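PDB 2ZBV: adenosyl-chloride synthase, which binds adenosine between its subunits and probably cleaves S-adenosyl-L-methionine by attack of a small nucleophile, as in related hydrolases and halogenases. Local coordinates for residues A[4-10]-A[32-38]; A[48-52]-A[174-178]. All coordinates share one frame; numbering follows the deposited sequence.

Interaction 1: A[4-10]-A[32-38]; sequences FLTDWGL and IDITHEV. With ADN (adenosine), chain D.
The parallel strands 2-6 and 31-33 of a beta-alpha-beta unit, joined through helix 14-25, meet where F4 lies against D33 and H36. F4 N donates to I32 O (2.8 Å), and F4 O receives I34 N and, weakly, T35 N; the register slips by one residue here, a beta bulge. T6 N to T35 O restores the pairing beyond it. The H36 ring stands edge-on over the F4 ring, a T-shaped pair with planes at 83° and CE1 3.3 Å from F4 CD2. Both ring nitrogens of H36 are engaged: NE2 meets D33 OD2 at 2.8 Å from above the carboxylate plane, and ND1 shares a hydrogen bond of 2.9 Å with T6 OG1, two bonds that together fix the ring's rotation. K19 pairs with the other carboxylate oxygen of D33. With chi1 at 78°, T6 OG1 sits between its own N and carbonyl carbon, where it also accepts W8 N in an ST turn, while T6 CG2 lies over the W8 ring. This turn ends the strand and leads into the adenosine pocket, as expected at the C-terminal end of a parallel strand in an alpha/beta domain. There the two oxygens of D7 grip the ribose diol, OD1 taking O3' and OD2 taking O2', each at 2.8 Å; F41 N also donates to OD2. G9 N reaches H36 O at 2.6 Å. The bent chain of E37 brings OE2 to L10 N in a weak bond of 2.8 Å, and a water connects L10 N with E37 OE1.

Interaction 2: A[48-52]-A[174-178]; sequences HVLYR and VAIVD
H48 lays one face of its imidazole over the methyl of A175, a CH-pi contact with A175 CB 4.0 Å from the ring centroid and 7° off the normal. One turn on, R52 runs extended from CG to NE past I176 in the opposite direction, bringing NH2 to 3.4 Å from A175 CB. The methyl thus meets two groups at about a right angle, the imidazole's face and, obliquely, guanidinium NH2. With CG1 opposite its carbonyl carbon (chi1 -58°), I176 sends CD1 to 3.8 Å from V49 CG2, the two side chains crossing at about a right angle. No hydrogen bond crosses the contact: the polar end of R52 gives NH2 to T185 O, and its guanidinium makes a cation-pi pair with F237. A methionine here would probably leave T185 O without this donor and F237 without its cation. A175 and I176 both face S184 in a classic beta bulge, which lets two successive residues point at the helix. The axes of 48-52 (helix 43-54, N-terminal domain) and 174-177 (strand 169-177, C-terminal domain) cross at -79°, 9.4 Å apart, with strand 2-6 packing against V49 and L50 and H13 of the second subunit against V49 and R52.

How the interactions relate
Helix 43-54 follows strand 31-33 and ties the two contacts together, their centres 13 Å apart. L5 and I34 of interaction 1 pack on the helix of interaction 2: L5 CD2 lies 3.6 Å from L50 CB, and I34 CG2 3.9 Å from V49 CG1. V49 thus has L5 and I34 of the N-terminal domain and I176 of the C-terminal domain as neighbours. Interaction 1 binds the ribose directly, whereas I176 of interaction 2 is about 12 Å from a bound adenosine and about 8 Å from N182, side chain to side chain. Adenosine at D7 is also held by D68 N, T125 O and, from the third subunit, N182, V242 and L244; both contacts touch the second subunit.

Interaction 1: A[4-10]-A[32-38]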
# COMPACT_ATOMS: atom_id res chain seq x y z
N PHE A 4 1.56 -8.60 9.90
CA PHE A 4 0.89 -9.22 8.75
C PHE A 4 1.76 -9.31 7.49
O PHE A 4 2.22 -8.28 6.97
CB PHE A 4 -0.38 -8.39 8.50
CG PHE A 4 -1.49 -9.11 7.75
CD1 PHE A 4 -1.40 -10.46 7.41
CD2 PHE A 4 -2.64 -8.40 7.39
CE1 PHE A 4 -2.44 -11.09 6.71
CE2 PHE A 4 -3.69 -9.02 6.68
CZ PHE A 4 -3.58 -10.37 6.34
N LEU A 5 1.98 -10.53 6.99
CA LEU A 5 2.81 -10.76 5.80
C LEU A 5 2.14 -11.75 4.82
O LEU A 5 1.76 -12.85 5.21
CB LEU A 5 4.17 -11.32 6.25
CG LEU A 5 5.25 -11.76 5.25
CD1 LEU A 5 5.59 -10.64 4.30
CD2 LEU A 5 6.51 -12.17 6.04
N THR A 6 1.98 -11.34 3.56
CA THR A 6 1.35 -12.20 2.54
C THR A 6 1.86 -11.88 1.12
O THR A 6 2.67 -10.98 0.92
CB THR A 6 -0.19 -12.01 2.47
OG1 THR A 6 -0.49 -10.80 1.74
CG2 THR A 6 -0.82 -11.92 3.87
N ASP A 7 1.34 -12.62 0.15
CA ASP A 7 1.65 -12.43 -1.26
C ASP A 7 0.34 -12.05 -1.96
O ASP A 7 0.21 -12.21 -3.17
CB ASP A 7 2.23 -13.72 -1.87
CG ASP A 7 1.23 -14.89 -1.83
OD1 ASP A 7 0.30 -14.86 -1.01
OD2 ASP A 7 1.40 -15.86 -2.61
N TRP A 8 -0.61 -11.53 -1.19
CA TRP A 8 -1.92 -11.18 -1.74
C TRP A 8 -1.99 -9.89 -2.57
O TRP A 8 -2.85 -9.76 -3.43
CB TRP A 8 -2.97 -11.08 -0.63
CG TRP A 8 -3.09 -12.30 0.25
CD1 TRP A 8 -2.45 -13.50 0.10
CD2 TRP A 8 -3.81 -12.38 1.48
NE1 TRP A 8 -2.72 -14.32 1.17
CE2 TRP A 8 -3.55 -13.66 2.03
CE3 TRP A 8 -4.65 -11.50 2.18
CZ2 TRP A 8 -4.10 -14.07 3.26
CZ3 TRP A 8 -5.20 -11.91 3.40
CH2 TRP A 8 -4.92 -13.19 3.92
N GLY A 9 -1.08 -8.96 -2.30
CA GLY A 9 -1.08 -7.70 -3.03
C GLY A 9 -2.05 -6.72 -2.40
O GLY A 9 -3.02 -7.13 -1.77
N LEU A 10 -1.80 -5.42 -2.55
CA LEU A 10 -2.68 -4.40 -1.98
C LEU A 10 -3.76 -3.97 -2.97
O LEU A 10 -4.67 -3.21 -2.63
CB LEU A 10 -1.87 -3.18 -1.53
CG LEU A 10 -1.04 -3.34 -0.25
CD1 LEU A 10 -0.24 -2.07 0.01
CD2 LEU A 10 -1.95 -3.66 0.93
N ILE A 32 -0.08 -4.52 11.99
CA ILE A 32 0.98 -3.82 11.28
C ILE A 32 1.36 -4.66 10.08
O ILE A 32 1.76 -5.81 10.23
CB ILE A 32 2.23 -3.60 12.15
CG1 ILE A 32 1.86 -2.76 13.38
CG2 ILE A 32 3.33 -2.92 11.31
CD1 ILE A 32 3.04 -2.32 14.22
N ASP A 33 1.21 -4.10 8.90
CA ASP A 33 1.55 -4.80 7.67
C ASP A 33 3.07 -4.81 7.50
O ASP A 33 3.72 -3.77 7.56
CB ASP A 33 0.91 -4.11 6.47
CG ASP A 33 -0.61 -4.16 6.51
OD1 ASP A 33 -1.24 -3.17 6.08
OD2 ASP A 33 -1.18 -5.18 6.95
N ILE A 34 3.62 -6.00 7.32
CA ILE A 34 5.05 -6.14 7.09
C ILE A 34 5.17 -5.86 5.59
O ILE A 34 5.94 -5.01 5.16
CB ILE A 34 5.51 -7.56 7.49
CG1 ILE A 34 5.42 -7.69 9.02
CG2 ILE A 34 6.95 -7.81 7.01
CD1 ILE A 34 5.72 -9.08 9.56
N THR A 35 4.37 -6.60 4.82
CA THR A 35 4.26 -6.43 3.37
C THR A 35 3.27 -7.42 2.79
O THR A 35 3.11 -8.52 3.30
CB THR A 35 5.59 -6.60 2.59
OG1 THR A 35 5.33 -6.43 1.19
CG2 THR A 35 6.17 -7.98 2.78
N HIS A 36 2.59 -7.01 1.74
CA HIS A 36 1.62 -7.88 1.08
C HIS A 36 2.03 -8.03 -0.37
O HIS A 36 1.25 -8.50 -1.20
CB HIS A 36 0.23 -7.26 1.19
CG HIS A 36 -0.29 -7.24 2.59
ND1 HIS A 36 -0.61 -8.39 3.28
CD2 HIS A 36 -0.48 -6.21 3.46
CE1 HIS A 36 -0.98 -8.08 4.51
NE2 HIS A 36 -0.91 -6.76 4.64
N GLU A 37 3.27 -7.63 -0.65
CA GLU A 37 3.79 -7.69 -2.01
C GLU A 37 4.85 -8.76 -2.26
O GLU A 37 5.66 -8.61 -3.18
CB GLU A 37 4.36 -6.33 -2.41
CG GLU A 37 3.39 -5.16 -2.26
CD GLU A 37 2.08 -5.40 -2.98
OE1 GLU A 37 2.12 -5.87 -4.14
OE2 GLU A 37 1.02 -5.10 -2.40
N VAL A 38 4.87 -9.81 -1.45
CA VAL A 38 5.82 -10.89 -1.71
C VAL A 38 5.35 -11.41 -3.06
O VAL A 38 4.15 -11.50 -3.30
CB VAL A 38 5.68 -12.05 -0.69
CG1 VAL A 38 6.54 -13.23 -1.15
CG2 VAL A 38 6.10 -11.59 0.69
O5' ADN D . -5.43 -18.46 0.26
C5' ADN D . -4.45 -17.47 -0.07
C4' ADN D . -3.31 -18.13 -0.85
O4' ADN D . -3.76 -18.69 -2.12
C3' ADN D . -2.18 -17.14 -1.22
O3' ADN D . -1.19 -17.10 -0.20
C2' ADN D . -1.67 -17.68 -2.57
O2' ADN D . -0.30 -18.07 -2.50
C1' ADN D . -2.57 -18.86 -2.91
N9 ADN D . -2.90 -18.85 -4.35
C8 ADN D . -3.68 -17.92 -5.00
N7 ADN D . -3.76 -18.19 -6.26
C5 ADN D . -3.05 -19.31 -6.52
C6 ADN D . -2.77 -20.08 -7.69
N6 ADN D . -3.29 -19.70 -8.92
N1 ADN D . -1.99 -21.17 -7.56
C2 ADN D . -1.48 -21.56 -6.38
N3 ADN D . -1.72 -20.86 -5.26
C4 ADN D . -2.48 -19.75 -5.29
O HOH W 1 2.02 -11.02 -4.68
O HOH W 2 -0.45 -5.04 -5.08

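Interaction 2: A[48-52]-A[174-178]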
# COMPACT_ATOMS: atom_id res chain seq x y z
N HIS A 48 12.54 -15.12 4.38
CA HIS A 48 13.58 -14.14 4.68
C HIS A 48 13.01 -12.82 5.19
O HIS A 48 13.48 -12.29 6.21
CB HIS A 48 14.43 -13.88 3.44
CG HIS A 48 15.36 -14.99 3.10
ND1 HIS A 48 16.42 -15.34 3.91
CD2 HIS A 48 15.40 -15.84 2.04
CE1 HIS A 48 17.07 -16.36 3.37
NE2 HIS A 48 16.47 -16.68 2.24
N VAL A 49 12.02 -12.28 4.49
CA VAL A 49 11.39 -11.02 4.89
C VAL A 49 10.80 -11.14 6.30
O VAL A 49 10.91 -10.21 7.11
CB VAL A 49 10.23 -10.61 3.93
CG1 VAL A 49 9.53 -9.37 4.47
CG2 VAL A 49 10.79 -10.31 2.52
N LEU A 50 10.19 -12.28 6.59
CA LEU A 50 9.59 -12.53 7.90
C LEU A 50 10.62 -12.43 9.01
O LEU A 50 10.44 -11.71 9.99
CB LEU A 50 8.96 -13.92 7.93
CG LEU A 50 8.43 -14.37 9.30
CD1 LEU A 50 7.26 -13.49 9.70
CD2 LEU A 50 8.00 -15.84 9.22
N TYR A 51 11.72 -13.16 8.86
CA TYR A 51 12.76 -13.11 9.88
C TYR A 51 13.29 -11.70 10.10
O TYR A 51 13.31 -11.19 11.22
CB TYR A 51 13.92 -14.04 9.51
CG TYR A 51 15.12 -13.84 10.40
CD1 TYR A 51 15.04 -14.08 11.77
CD2 TYR A 51 16.32 -13.36 9.88
CE1 TYR A 51 16.14 -13.86 12.60
CE2 TYR A 51 17.42 -13.13 10.71
CZ TYR A 51 17.32 -13.38 12.06
OH TYR A 51 18.40 -13.14 12.88
N ARG A 52 13.73 -11.05 9.03
CA ARG A 52 14.27 -9.70 9.14
C ARG A 52 13.30 -8.71 9.78
O ARG A 52 13.70 -7.92 10.63
CB ARG A 52 14.75 -9.23 7.77
CG ARG A 52 15.82 -10.18 7.26
CD ARG A 52 16.37 -9.86 5.90
NE ARG A 52 17.21 -10.98 5.47
CZ ARG A 52 18.08 -10.93 4.47
NH1 ARG A 52 18.26 -9.81 3.79
NH2 ARG A 52 18.78 -12.01 4.16
N VAL A 174 21.37 -14.32 -3.18
CA VAL A 174 20.62 -13.08 -3.09
C VAL A 174 19.30 -13.44 -2.42
O VAL A 174 18.54 -14.28 -2.92
CB VAL A 174 20.33 -12.50 -4.49
CG1 VAL A 174 19.39 -11.30 -4.38
CG2 VAL A 174 21.63 -12.09 -5.18
N ALA A 175 19.02 -12.81 -1.29
CA ALA A 175 17.80 -13.08 -0.55
C ALA A 175 16.66 -12.12 -0.90
O ALA A 175 15.50 -12.53 -1.05
CB ALA A 175 18.08 -13.02 0.95
N ILE A 176 17.00 -10.84 -1.03
CA ILE A 176 15.99 -9.82 -1.31
C ILE A 176 16.53 -8.66 -2.13
O ILE A 176 17.63 -8.17 -1.87
CB ILE A 176 15.44 -9.21 -0.01
CG1 ILE A 176 14.84 -10.30 0.88
CG2 ILE A 176 14.41 -8.12 -0.33
CD1 ILE A 176 14.50 -9.82 2.27
N VAL A 177 15.76 -8.23 -3.12
CA VAL A 177 16.10 -7.06 -3.92
C VAL A 177 15.01 -6.07 -3.52
O VAL A 177 13.82 -6.34 -3.74
CB VAL A 177 15.99 -7.33 -5.45
CG1 VAL A 177 16.13 -6.02 -6.23
CG2 VAL A 177 17.08 -8.32 -5.89
N ASP A 178 15.38 -4.94 -2.91
CA ASP A 178 14.36 -3.98 -2.48
C ASP A 178 13.93 -2.96 -3.53
O ASP A 178 14.32 -3.05 -4.70
CB ASP A 178 14.80 -3.25 -1.20
CG ASP A 178 15.97 -2.31 -1.41
OD1 ASP A 178 16.22 -1.88 -2.55
OD2 ASP A 178 16.65 -1.99 -0.41